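PDB 3ICJ: amidohydrolase 3 domain-containing protein from Pyrococcus furiosus, which probably hydrolyses carbon-nitrogen bonds other than peptide bonds, as a zinc-binding member of the amidohydrolase family whose substrate is not known. Local coordinates for residues 92-97 against 441-446; 102-107 against 229-234; 110-115 against 221-226; 237-242 against 261-266. All coordinates share one frame; numbering follows the deposited sequence.

Interaction 1 of 4, residues 92-97 against 441-446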
loop_
_atom_site.group_PDB
_atom_site.type_symbol
_atom_site.label_atom_id
_atom_site.label_comp_id
_atom_site.label_asym_id
_atom_site.label_seq_id
_atom_site.Cartn_x
_atom_site.Cartn_y
_atom_site.Cartn_z
ATOM N N PHE A 92 12.211 18.736 -16.237
ATOM C CA PHE A 92 11.177 17.792 -16.665
ATOM C C PHE A 92 9.993 17.740 -15.696
ATOM O O PHE A 92 10.170 17.836 -14.486
ATOM C CB PHE A 92 11.778 16.398 -16.876
ATOM C CG PHE A 92 12.844 16.354 -17.953
ATOM C CD1 PHE A 92 12.518 15.979 -19.256
ATOM C CD2 PHE A 92 14.162 16.702 -17.671
ATOM C CE1 PHE A 92 13.495 15.965 -20.265
ATOM C CE2 PHE A 92 15.142 16.678 -18.666
ATOM C CZ PHE A 92 14.804 16.306 -19.963
ATOM N N VAL A 93 8.785 17.629 -16.243
ATOM C CA VAL A 93 7.579 17.437 -15.434
ATOM C C VAL A 93 6.955 16.077 -15.812
ATOM O O VAL A 93 7.059 15.644 -16.958
ATOM C CB VAL A 93 6.574 18.599 -15.631
ATOM C CG1 VAL A 93 5.311 18.406 -14.807
ATOM C CG2 VAL A 93 7.208 19.958 -15.275
ATOM N N MET A 94 6.323 15.410 -14.848
ATOM C CA MET A 94 5.541 14.178 -15.130
ATOM C C MET A 94 4.351 14.068 -14.158
ATOM O O MET A 94 4.381 14.692 -13.083
ATOM C CB MET A 94 6.463 12.926 -15.063
ATOM C CG MET A 94 6.976 12.503 -13.646
ATOM S SD MET A 94 7.798 10.860 -13.581
ATOM C CE MET A 94 6.367 9.799 -13.336
ATOM N N PRO A 95 3.306 13.271 -14.508
ATOM C CA PRO A 95 2.235 13.036 -13.538
ATOM C C PRO A 95 2.831 12.441 -12.265
ATOM O O PRO A 95 3.783 11.631 -12.340
ATOM C CB PRO A 95 1.335 12.003 -14.245
ATOM C CG PRO A 95 1.636 12.189 -15.713
ATOM C CD PRO A 95 3.105 12.485 -15.746
ATOM N N ALA A 96 2.325 12.882 -11.111
ATOM C CA ALA A 96 2.789 12.359 -9.845
ATOM C C ALA A 96 2.453 10.870 -9.719
ATOM O O ALA A 96 1.524 10.365 -10.372
ATOM C CB ALA A 96 2.207 13.157 -8.673
ATOM N N PHE A 97 3.247 10.171 -8.915
ATOM C CA PHE A 97 3.018 8.753 -8.676
ATOM C C PHE A 97 1.700 8.540 -7.946
ATOM O O PHE A 97 1.256 9.397 -7.182
ATOM C CB PHE A 97 4.177 8.134 -7.899
ATOM C CG PHE A 97 5.452 8.051 -8.695
ATOM C CD1 PHE A 97 5.586 7.122 -9.712
ATOM C CD2 PHE A 97 6.508 8.932 -8.440
ATOM C CE1 PHE A 97 6.759 7.054 -10.483
ATOM C CE2 PHE A 97 7.706 8.851 -9.192
ATOM C CZ PHE A 97 7.814 7.915 -10.218
ATOM N N ASP A 441 9.539 4.184 -1.960
ATOM C CA ASP A 441 10.186 4.913 -3.075
ATOM C C ASP A 441 9.847 4.278 -4.414
ATOM O O ASP A 441 10.287 3.158 -4.700
ATOM C CB ASP A 441 11.716 4.957 -2.911
ATOM C CG ASP A 441 12.417 5.803 -3.988
ATOM O OD1 ASP A 441 11.779 6.551 -4.761
ATOM O OD2 ASP A 441 13.645 5.735 -4.059
ATOM N N PRO A 442 9.094 5.015 -5.248
ATOM C CA PRO A 442 8.582 4.460 -6.483
ATOM C C PRO A 442 9.692 4.062 -7.458
ATOM O O PRO A 442 9.548 3.053 -8.153
ATOM C CB PRO A 442 7.723 5.596 -7.056
ATOM C CG PRO A 442 7.463 6.496 -5.913
ATOM C CD PRO A 442 8.663 6.410 -5.057
ATOM N N TRP A 443 10.786 4.822 -7.471
ATOM C CA TRP A 443 11.937 4.555 -8.342
ATOM C C TRP A 443 12.578 3.205 -8.079
ATOM O O TRP A 443 13.077 2.583 -9.007
ATOM C CB TRP A 443 12.994 5.687 -8.294
ATOM C CG TRP A 443 12.431 7.029 -8.729
ATOM C CD1 TRP A 443 12.183 8.118 -7.928
ATOM C CD2 TRP A 443 11.995 7.397 -10.053
ATOM N NE1 TRP A 443 11.628 9.135 -8.674
ATOM C CE2 TRP A 443 11.502 8.722 -9.978
ATOM C CE3 TRP A 443 11.969 6.735 -11.291
ATOM C CZ2 TRP A 443 11.007 9.408 -11.106
ATOM C CZ3 TRP A 443 11.474 7.419 -12.415
ATOM C CH2 TRP A 443 11.001 8.738 -12.308
ATOM N N VAL A 444 12.508 2.745 -6.826
ATOM C CA VAL A 444 13.060 1.455 -6.432
ATOM C C VAL A 444 12.156 0.320 -6.958
ATOM O O VAL A 444 12.654 -0.711 -7.391
ATOM C CB VAL A 444 13.296 1.409 -4.867
ATOM C CG1 VAL A 444 13.664 0.019 -4.367
ATOM C CG2 VAL A 444 14.381 2.420 -4.453
ATOM N N SER A 445 10.835 0.524 -6.952
ATOM C CA SER A 445 9.898 -0.435 -7.542
ATOM C C SER A 445 9.870 -0.407 -9.086
ATOM O O SER A 445 9.630 -1.431 -9.712
ATOM C CB SER A 445 8.471 -0.245 -7.000
ATOM O OG SER A 445 8.365 -0.745 -5.678
ATOM N N ILE A 446 10.089 0.766 -9.682
ATOM C CA ILE A 446 10.201 0.909 -11.140
ATOM C C ILE A 446 11.408 0.103 -11.671
ATOM O O ILE A 446 11.292 -0.617 -12.678
ATOM C CB ILE A 446 10.287 2.409 -11.550
ATOM C CG1 ILE A 446 8.896 3.044 -11.491
ATOM C CG2 ILE A 446 10.841 2.601 -12.994
ATOM C CD1 ILE A 446 8.972 4.501 -11.439
#
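The ring of Phe97 has the pyrrolidine of Pro442 laid over one face, and Trp443 at its edge. Pro442 CB sits 3.6 Å from the centroid of the Phe97 ring and 5° off the normal, a CH-pi contact over its middle. Phe97 CG lies beside the backbone N, anti to the carbonyl carbon (chi1 -69°), which sends the ring toward the helix. At the far end Phe97 CZ points into the Trp443 indole face, 3.6 Å from Trp443 CZ2, planes at 90°: a T-shaped pair with Phe97 giving the edge. Ile446 CD1 adds an oblique contact, 3.5 Å from Phe97 CE1. Here the strand leading to the metal-binding His101, part of the amidohydrolase barrel, meets the first turn of helix 442-451. Asp441 N-caps that helix, its OD1 taking a weak bond from Trp443 N. With an alanine at Phe97, Pro442 is likely to lose the ring it lies over and the indole face of Trp443 the ring edge that meets it, opening a gap. Met94 approaches the indole obliquely, SD 4.0 Å from Trp443 CH2, a Met-aromatic contact. Beyond the pair, Tyr470 makes a second edge-to-face contact with Phe97, and Arg499 a cation-pi contact with Trp443.

Interaction 2 of 4, residues 102-107 against 229-234. With ZN (zinc ion), chain B.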
loop_
_atom_site.group_PDB
_atom_site.type_symbol
_atom_site.label_atom_id
_atom_site.label_comp_id
_atom_site.label_asym_id
_atom_site.label_seq_id
_atom_site.Cartn_x
_atom_site.Cartn_y
_atom_site.Cartn_z
ATOM N N LEU A 102 -1.537 0.771 -0.286
ATOM C CA LEU A 102 -0.683 0.827 0.881
ATOM C C LEU A 102 -1.473 1.050 2.172
ATOM O O LEU A 102 -2.690 1.282 2.151
ATOM C CB LEU A 102 0.456 1.858 0.711
ATOM C CG LEU A 102 0.175 3.276 0.217
ATOM C CD1 LEU A 102 -0.680 4.017 1.232
ATOM C CD2 LEU A 102 1.499 4.005 0.010
ATOM N N HIS A 103 -0.762 1.026 3.292
ATOM C CA HIS A 103 -1.397 1.187 4.595
ATOM C C HIS A 103 -0.791 2.392 5.268
ATOM O O HIS A 103 0.275 2.299 5.879
ATOM C CB HIS A 103 -1.221 -0.077 5.424
ATOM C CG HIS A 103 -1.718 -1.308 4.733
ATOM N ND1 HIS A 103 -3.011 -1.766 4.872
ATOM C CD2 HIS A 103 -1.106 -2.157 3.871
ATOM C CE1 HIS A 103 -3.172 -2.850 4.135
ATOM N NE2 HIS A 103 -2.035 -3.106 3.514
ATOM N N LEU A 104 -1.469 3.537 5.129
ATOM C CA LEU A 104 -0.958 4.823 5.622
ATOM C C LEU A 104 -0.752 4.823 7.133
ATOM O O LEU A 104 0.225 5.389 7.618
ATOM C CB LEU A 104 -1.911 5.991 5.263
ATOM C CG LEU A 104 -1.991 6.499 3.840
ATOM C CD1 LEU A 104 -2.948 7.679 3.752
ATOM C CD2 LEU A 104 -0.609 6.904 3.368
ATOM N N ASP A 105 -1.680 4.218 7.882
ATOM C CA ASP A 105 -1.526 4.144 9.347
ATOM C C ASP A 105 -0.289 3.318 9.756
ATOM O O ASP A 105 0.542 3.763 10.567
ATOM C CB ASP A 105 -2.816 3.640 10.051
ATOM C CG ASP A 105 -3.438 2.378 9.393
ATOM O OD1 ASP A 105 -2.927 1.834 8.374
ATOM O OD2 ASP A 105 -4.489 1.937 9.906
ATOM N N GLU A 106 -0.173 2.126 9.182
ATOM C CA GLU A 106 0.969 1.242 9.430
ATOM C C GLU A 106 2.290 1.833 8.940
ATOM O O GLU A 106 3.310 1.684 9.608
ATOM C CB GLU A 106 0.742 -0.127 8.789
ATOM C CG GLU A 106 -0.294 -0.993 9.493
ATOM C CD GLU A 106 -0.394 -2.387 8.884
ATOM O OE1 GLU A 106 -1.462 -2.731 8.330
ATOM O OE2 GLU A 106 0.606 -3.139 8.950
ATOM N N LEU A 107 2.282 2.505 7.783
ATOM C CA LEU A 107 3.482 3.208 7.314
ATOM C C LEU A 107 3.900 4.269 8.332
ATOM O O LEU A 107 5.067 4.358 8.680
ATOM C CB LEU A 107 3.307 3.844 5.922
ATOM C CG LEU A 107 4.439 4.771 5.412
ATOM C CD1 LEU A 107 5.845 4.102 5.390
ATOM C CD2 LEU A 107 4.101 5.355 4.021
ATOM N N GLU A 229 3.581 12.946 4.744
ATOM C CA GLU A 229 4.831 13.702 4.555
ATOM C C GLU A 229 5.922 12.902 3.854
ATOM O O GLU A 229 6.615 13.427 2.988
ATOM C CB GLU A 229 5.366 14.270 5.879
ATOM C CG GLU A 229 4.552 15.435 6.411
ATOM C CD GLU A 229 4.331 16.554 5.373
ATOM O OE1 GLU A 229 5.315 17.048 4.790
ATOM O OE2 GLU A 229 3.171 16.950 5.140
ATOM N N HIS A 230 6.030 11.618 4.204
ATOM C CA HIS A 230 7.036 10.734 3.635
ATOM C C HIS A 230 6.718 10.475 2.159
ATOM O O HIS A 230 7.603 10.610 1.310
ATOM C CB HIS A 230 7.085 9.436 4.445
ATOM C CG HIS A 230 8.024 8.399 3.910
ATOM N ND1 HIS A 230 9.393 8.484 4.047
ATOM C CD2 HIS A 230 7.781 7.226 3.274
ATOM C CE1 HIS A 230 9.955 7.418 3.509
ATOM N NE2 HIS A 230 8.999 6.643 3.023
ATOM N N LEU A 231 5.453 10.166 1.865
ATOM C CA LEU A 231 5.015 9.848 0.512
ATOM C C LEU A 231 5.141 11.032 -0.457
ATOM O O LEU A 231 5.605 10.858 -1.600
ATOM C CB LEU A 231 3.577 9.317 0.511
ATOM C CG LEU A 231 3.477 7.894 1.073
ATOM C CD1 LEU A 231 2.034 7.582 1.432
ATOM C CD2 LEU A 231 4.036 6.849 0.117
ATOM N N LEU A 232 4.734 12.217 0.007
ATOM C CA LEU A 232 4.848 13.451 -0.770
ATOM C C LEU A 232 6.292 13.781 -1.155
ATOM O O LEU A 232 6.548 14.138 -2.310
ATOM C CB LEU A 232 4.190 14.636 -0.050
ATOM C CG LEU A 232 2.649 14.655 0.002
ATOM C CD1 LEU A 232 2.215 15.810 0.890
ATOM C CD2 LEU A 232 2.015 14.753 -1.392
ATOM N N SER A 233 7.227 13.625 -0.210
ATOM C CA SER A 233 8.650 13.835 -0.485
ATOM C C SER A 233 9.203 12.860 -1.515
ATOM O O SER A 233 10.218 13.144 -2.119
ATOM C CB SER A 233 9.495 13.737 0.788
ATOM O OG SER A 233 9.714 12.371 1.105
ATOM N N LEU A 234 8.558 11.706 -1.672
ATOM C CA LEU A 234 8.905 10.723 -2.707
ATOM C C LEU A 234 8.151 10.915 -4.042
ATOM O O LEU A 234 8.303 10.116 -4.959
ATOM C CB LEU A 234 8.709 9.287 -2.181
ATOM C CG LEU A 234 9.537 8.901 -0.949
ATOM C CD1 LEU A 234 8.991 7.640 -0.338
ATOM C CD2 LEU A 234 11.032 8.735 -1.280
HETATM ZN ZN ZN B . -1.794 -4.801 1.965
#
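Leu231 of helix 217-233 pushes its isobutyl group among three leucines: Leu102 and Leu104, which flank the zinc ligand His103, and Leu107. This is the start of the amidohydrolase barrel's metal site: the HxH pair His101 and His103 lies at the end of strand 92-102, and helix 104-112 begins directly afterwards with His103 as its N-cap. Leu231 has CG anti to its carbonyl carbon (chi1 -73°), and chi2 of 163° extends CD1 toward Leu104, while CD2 branches off to Leu102. Leu102 meets it tip to tip, CD2 lying 3.8 Å from Leu231 CD2; with chi1 at 48° its CG is wedged between the backbone N and the carbonyl carbon. Leu104 slants across the other branch, and its CD2 comes within 3.3 Å of Leu231 CD1, tighter than usual for two methyl carbons. From one helical turn on, Leu107 places CD2 3.9 Å from Leu231 CG, and the same methyl lies 4.2 Å from CD2 of the His230 ring. No hydrogen bond crosses here; the contact rests on carbon atoms and is largely buried. Met263 covers Leu231 from outside the pair, while Phe241 of strand 236-244 packs on Leu104. His103 takes no part in the cluster: its ND1 makes a weak hydrogen bond to Met242 O, and its NE2 binds the zinc ion at 2.3 Å, with His101, Asp434 and the carboxylated Lys296 completing the site.

Interaction 3 of 4, residues 110-115 against 221-226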
loop_
_atom_site.group_PDB
_atom_site.type_symbol
_atom_site.label_atom_id
_atom_site.label_comp_id
_atom_site.label_asym_id
_atom_site.label_seq_id
_atom_site.Cartn_x
_atom_site.Cartn_y
_atom_site.Cartn_z
ATOM N N SER A 110 5.445 2.728 11.398
ATOM C CA SER A 110 6.780 2.231 11.041
ATOM C C SER A 110 7.856 3.314 11.014
ATOM O O SER A 110 8.995 3.074 11.440
ATOM C CB SER A 110 6.734 1.488 9.706
ATOM O OG SER A 110 6.114 0.230 9.882
ATOM N N LEU A 111 7.499 4.498 10.518
ATOM C CA LEU A 111 8.404 5.657 10.516
ATOM C C LEU A 111 8.731 6.174 11.933
ATOM O O LEU A 111 9.824 6.686 12.166
ATOM C CB LEU A 111 7.819 6.793 9.656
ATOM C CG LEU A 111 7.645 6.444 8.171
ATOM C CD1 LEU A 111 6.644 7.399 7.469
ATOM C CD2 LEU A 111 8.980 6.378 7.444
ATOM N N GLU A 112 7.771 6.046 12.854
ATOM C CA GLU A 112 7.924 6.463 14.256
ATOM C C GLU A 112 8.662 5.471 15.148
ATOM O O GLU A 112 9.101 5.846 16.231
ATOM C CB GLU A 112 6.553 6.692 14.899
ATOM C CG GLU A 112 6.143 8.137 15.072
ATOM C CD GLU A 112 5.337 8.652 13.907
ATOM O OE1 GLU A 112 4.144 8.965 14.113
ATOM O OE2 GLU A 112 5.890 8.736 12.785
ATOM N N MET A 113 8.763 4.212 14.721
ATOM C CA MET A 113 9.285 3.149 15.567
ATOM C C MET A 113 10.751 3.371 15.896
ATOM O O MET A 113 11.499 3.945 15.099
ATOM C CB MET A 113 9.101 1.775 14.909
ATOM C CG MET A 113 7.698 1.208 15.036
ATOM S SD MET A 113 7.632 -0.583 14.892
ATOM C CE MET A 113 7.927 -0.828 13.179
ATOM N N VAL A 114 11.147 2.945 17.090
ATOM C CA VAL A 114 12.555 2.987 17.474
ATOM C C VAL A 114 13.301 1.876 16.733
ATOM O O VAL A 114 12.925 0.708 16.820
ATOM C CB VAL A 114 12.739 2.867 19.020
ATOM C CG1 VAL A 114 14.227 2.744 19.382
ATOM C CG2 VAL A 114 12.123 4.077 19.736
ATOM N N ASP A 115 14.346 2.260 16.001
ATOM C CA ASP A 115 15.199 1.335 15.241
ATOM C C ASP A 115 16.253 0.641 16.124
ATOM O O ASP A 115 17.197 1.282 16.599
ATOM C CB ASP A 115 15.882 2.107 14.099
ATOM C CG ASP A 115 16.485 1.200 13.030
ATOM O OD1 ASP A 115 16.593 -0.031 13.235
ATOM O OD2 ASP A 115 16.863 1.737 11.967
ATOM N N LYS A 221 -4.154 10.014 13.555
ATOM C CA LYS A 221 -3.972 11.257 12.780
ATOM C C LYS A 221 -2.493 11.532 12.575
ATOM O O LYS A 221 -2.064 11.892 11.483
ATOM C CB LYS A 221 -4.614 12.449 13.500
ATOM C CG LYS A 221 -6.142 12.481 13.465
ATOM C CD LYS A 221 -6.666 13.650 14.282
ATOM C CE LYS A 221 -6.479 14.957 13.527
ATOM N NZ LYS A 221 -6.730 16.142 14.403
ATOM N N HIS A 222 -1.732 11.360 13.649
ATOM C CA HIS A 222 -0.294 11.555 13.639
ATOM C C HIS A 222 0.418 10.566 12.694
ATOM O O HIS A 222 1.253 10.971 11.885
ATOM C CB HIS A 222 0.254 11.462 15.061
ATOM C CG HIS A 222 1.647 11.990 15.189
ATOM N ND1 HIS A 222 2.758 11.239 14.874
ATOM C CD2 HIS A 222 2.109 13.204 15.569
ATOM C CE1 HIS A 222 3.845 11.962 15.069
ATOM N NE2 HIS A 222 3.479 13.158 15.491
ATOM N N TYR A 223 0.075 9.283 12.796
ATOM C CA TYR A 223 0.607 8.252 11.878
ATOM C C TYR A 223 0.330 8.579 10.426
ATOM O O TYR A 223 1.224 8.514 9.577
ATOM C CB TYR A 223 0.042 6.855 12.223
ATOM C CG TYR A 223 0.506 6.345 13.589
ATOM C CD1 TYR A 223 1.778 6.665 14.069
ATOM C CD2 TYR A 223 -0.317 5.554 14.391
ATOM C CE1 TYR A 223 2.223 6.214 15.304
ATOM C CE2 TYR A 223 0.126 5.095 15.640
ATOM C CZ TYR A 223 1.395 5.434 16.082
ATOM O OH TYR A 223 1.860 4.999 17.296
ATOM N N ILE A 224 -0.914 8.941 10.143
ATOM C CA ILE A 224 -1.317 9.249 8.795
ATOM C C ILE A 224 -0.574 10.477 8.276
ATOM O O ILE A 224 -0.101 10.469 7.140
ATOM C CB ILE A 224 -2.867 9.413 8.680
ATOM C CG1 ILE A 224 -3.532 8.051 8.904
ATOM C CG2 ILE A 224 -3.247 10.002 7.321
ATOM C CD1 ILE A 224 -5.026 8.126 9.259
ATOM N N GLU A 225 -0.452 11.515 9.111
ATOM C CA GLU A 225 0.340 12.696 8.718
ATOM C C GLU A 225 1.837 12.426 8.482
ATOM O O GLU A 225 2.421 13.001 7.550
ATOM C CB GLU A 225 0.163 13.854 9.688
ATOM C CG GLU A 225 -1.197 14.547 9.563
ATOM C CD GLU A 225 -1.343 15.752 10.488
ATOM O OE1 GLU A 225 -1.535 16.885 9.988
ATOM O OE2 GLU A 225 -1.285 15.561 11.718
ATOM N N SER A 226 2.446 11.565 9.300
ATOM C CA SER A 226 3.846 11.138 9.061
ATOM C C SER A 226 4.027 10.382 7.737
ATOM O O SER A 226 4.996 10.653 7.013
ATOM C CB SER A 226 4.400 10.270 10.200
ATOM O OG SER A 226 4.269 10.917 11.450
#
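A His-carboxylate hydrogen bond ties the last turn of helix 104-112 to helix 217-233, with Glu112 reaching across to His222. The bond runs from His222 ND1 to Glu112 OE1, 2.8 Å long and bent to 134° at the hydrogen. OE1 lies in the imidazole plane, whereas the imidazole nitrogen comes to OE1 from above the carboxylate plane, and the two planes stand 85° apart. Glu112 gets there by folding: chi2 is near 93°, which bends the chain and brings the carboxylate to His222 and Ser226. Its other oxygen, OE2, is 3.0 Å from Ser226 OG, one turn further along; that hydroxyl is equally close to His222 O, at 3.0 Å. Tyr223 lends a ring edge, its CD1 3.3 Å from Glu112 OE1. Beside the polar group, Leu111 CD1 rests on the backbone carbonyl Ser226 O at 3.7 Å. Lys221 and Glu225 of helix 217-233 form salt bridges elsewhere, Lys221 with Glu254 and Glu258, Glu225 with Arg260. The whole is a partly exposed, polar helix-helix contact, joining two of the helices packed outside the strands of an amidohydrolase barrel.

Interaction 4 of 4, residues 237-242 against 261-266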
loop_
_atom_site.group_PDB
_atom_site.type_symbol
_atom_site.label_atom_id
_atom_site.label_comp_id
_atom_site.label_asym_id
_atom_site.label_seq_id
_atom_site.Cartn_x
_atom_site.Cartn_y
_atom_site.Cartn_z
ATOM N N HIS A 237 1.398 11.435 -4.793
ATOM C CA HIS A 237 0.339 12.393 -4.435
ATOM C C HIS A 237 -1.040 11.761 -4.258
ATOM O O HIS A 237 -1.980 12.462 -3.900
ATOM C CB HIS A 237 0.218 13.496 -5.492
ATOM C CG HIS A 237 1.386 14.431 -5.559
ATOM N ND1 HIS A 237 1.295 15.670 -6.155
ATOM C CD2 HIS A 237 2.677 14.295 -5.171
ATOM C CE1 HIS A 237 2.471 16.274 -6.098
ATOM N NE2 HIS A 237 3.331 15.453 -5.519
ATOM N N SER A 238 -1.171 10.468 -4.569
ATOM C CA SER A 238 -2.455 9.751 -4.445
ATOM C C SER A 238 -2.194 8.315 -4.018
ATOM O O SER A 238 -1.189 7.721 -4.431
ATOM C CB SER A 238 -3.253 9.757 -5.773
ATOM O OG SER A 238 -3.182 11.000 -6.461
ATOM N N VAL A 239 -3.077 7.763 -3.182
ATOM C CA VAL A 239 -2.902 6.421 -2.634
ATOM C C VAL A 239 -4.222 5.668 -2.575
ATOM O O VAL A 239 -5.287 6.265 -2.375
ATOM C CB VAL A 239 -2.248 6.391 -1.208
ATOM C CG1 VAL A 239 -0.807 6.899 -1.247
ATOM C CG2 VAL A 239 -3.059 7.195 -0.196
ATOM N N GLY A 240 -4.161 4.361 -2.790
ATOM C CA GLY A 240 -5.267 3.506 -2.387
ATOM C C GLY A 240 -4.915 3.082 -0.986
ATOM O O GLY A 240 -3.909 2.386 -0.775
ATOM N N PHE A 241 -5.692 3.545 -0.009
ATOM C CA PHE A 241 -5.458 3.194 1.396
ATOM C C PHE A 241 -6.326 1.974 1.743
ATOM O O PHE A 241 -7.562 2.083 1.841
ATOM C CB PHE A 241 -5.759 4.439 2.251
ATOM C CG PHE A 241 -5.536 4.288 3.757
ATOM C CD1 PHE A 241 -4.996 3.128 4.340
ATOM C CD2 PHE A 241 -5.840 5.359 4.582
ATOM C CE1 PHE A 241 -4.806 3.035 5.726
ATOM C CE2 PHE A 241 -5.654 5.296 5.978
ATOM C CZ PHE A 241 -5.118 4.125 6.552
ATOM N N MET A 242 -5.680 0.814 1.929
ATOM C CA MET A 242 -6.386 -0.464 2.117
ATOM C C MET A 242 -6.569 -0.754 3.594
ATOM O O MET A 242 -5.758 -0.325 4.391
ATOM C CB MET A 242 -5.599 -1.642 1.519
ATOM C CG MET A 242 -5.457 -1.673 -0.003
ATOM S SD MET A 242 -6.960 -1.743 -0.994
ATOM C CE MET A 242 -6.693 -0.087 -1.585
ATOM N N LEU A 261 -5.264 17.000 5.194
ATOM C CA LEU A 261 -4.931 16.044 4.136
ATOM C C LEU A 261 -4.346 16.792 2.958
ATOM O O LEU A 261 -4.947 17.763 2.485
ATOM C CB LEU A 261 -6.154 15.249 3.668
ATOM C CG LEU A 261 -6.598 14.092 4.547
ATOM C CD1 LEU A 261 -7.728 13.315 3.869
ATOM C CD2 LEU A 261 -5.419 13.153 4.951
ATOM N N LYS A 262 -3.188 16.329 2.482
ATOM C CA LYS A 262 -2.466 16.989 1.387
ATOM C C LYS A 262 -2.230 16.058 0.182
ATOM O O LYS A 262 -1.446 16.373 -0.721
ATOM C CB LYS A 262 -1.139 17.569 1.900
ATOM C CG LYS A 262 -1.282 18.686 2.961
ATOM C CD LYS A 262 -2.022 19.907 2.408
ATOM C CE LYS A 262 -1.885 21.147 3.294
ATOM N NZ LYS A 262 -2.485 20.953 4.648
ATOM N N MET A 263 -2.915 14.921 0.164
ATOM C CA MET A 263 -2.776 13.950 -0.916
ATOM C C MET A 263 -4.139 13.327 -1.111
ATOM O O MET A 263 -4.979 13.402 -0.209
ATOM C CB MET A 263 -1.647 12.911 -0.604
ATOM C CG MET A 263 -1.924 11.770 0.436
ATOM S SD MET A 263 -0.483 10.643 0.847
ATOM C CE MET A 263 0.219 10.505 -0.728
ATOM N N ASN A 264 -4.377 12.752 -2.289
ATOM C CA ASN A 264 -5.631 12.066 -2.600
ATOM C C ASN A 264 -5.670 10.688 -1.977
ATOM O O ASN A 264 -4.798 9.885 -2.227
ATOM C CB ASN A 264 -5.813 11.966 -4.102
ATOM C CG ASN A 264 -5.741 13.307 -4.761
ATOM O OD1 ASN A 264 -6.513 14.218 -4.419
ATOM N ND2 ASN A 264 -4.798 13.466 -5.698
ATOM N N VAL A 265 -6.656 10.443 -1.121
ATOM C CA VAL A 265 -6.690 9.222 -0.310
ATOM C C VAL A 265 -7.965 8.490 -0.689
ATOM O O VAL A 265 -9.064 8.983 -0.451
ATOM C CB VAL A 265 -6.691 9.522 1.205
ATOM C CG1 VAL A 265 -6.874 8.220 2.024
ATOM C CG2 VAL A 265 -5.425 10.266 1.640
ATOM N N PHE A 266 -7.813 7.346 -1.343
ATOM C CA PHE A 266 -8.969 6.544 -1.726
ATOM C C PHE A 266 -9.083 5.402 -0.716
ATOM O O PHE A 266 -8.315 4.446 -0.760
ATOM C CB PHE A 266 -8.850 6.041 -3.173
ATOM C CG PHE A 266 -8.842 7.144 -4.198
ATOM C CD1 PHE A 266 -10.021 7.515 -4.861
ATOM C CD2 PHE A 266 -7.661 7.811 -4.501
ATOM C CE1 PHE A 266 -10.022 8.551 -5.816
ATOM C CE2 PHE A 266 -7.645 8.868 -5.429
ATOM C CZ PHE A 266 -8.820 9.233 -6.099
#
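Ser238 OG and Asn264 CG both lie anti to the carbonyl carbon, beside the backbone N (chi1 -40° and -55°), and this brings hydroxyl and amide together on one face of a parallel strand pair. Strands 236-244 and 264-269 are neighbours in the amidohydrolase barrel, joined through helix 246-257 as a beta-alpha-beta crossover. Asn264 ND2 donates to Ser238 OG at 3.0 Å, nearly straight at 173° and in the plane of the amide. The backbone ladder of the pair alternates between the strands: Asn264 N bonds to His237 O, Val239 N to Asn264 O, Phe266 N to Val239 O, and Phe241 N to Phe266 O. On this same face the Phe266 ring turns its edge to Val239 O, with CD2 3.5 Å away, while Trp293 meets the ring edge-to-face. The amide of Asn264 is also held from outside, its OD1 by Arg291 and Arg289 and its ND2 by Glu493, which also accepts from His237 ND1. A leucine in place of Asn264 would probably leave Ser238 OG without this donor and the two arginines without their buried acceptor. On the face bearing Val239 and Val265 the packing is apolar: Met263, bent at its last torsion, crosses Val239 at about a right angle and sets CE 3.8 Å from Val239 CG1. Further along, Phe241 runs beside Val265 and points the same way, its CB 3.9 Å from Val265 CG1, and that methyl also lies in the plane of the Phe241 ring, at its edge.

Overall arrangement
Interactions 1, 2 and 4 are buried, while interaction 3 lies at the surface, and their chemistry follows. Interactions 2 and 3 join the same two helices, 104-112 and 217-233, with centres about 9 Å apart: leucines do the work next to the zinc site, a carboxylate and an imidazole further out. Interaction 4 is mainly backbone pairing inside the barrel sheet, and it reaches the other two buried contacts through strand 92-102, probably by hydrogen bonds from His237 N to Phe97 O and from Leu102 N to Gly240 O. Interaction 1, built on aromatic rings, bridges that strand and a helix from far along the chain; its Pro442 touches Leu234 of interaction 2.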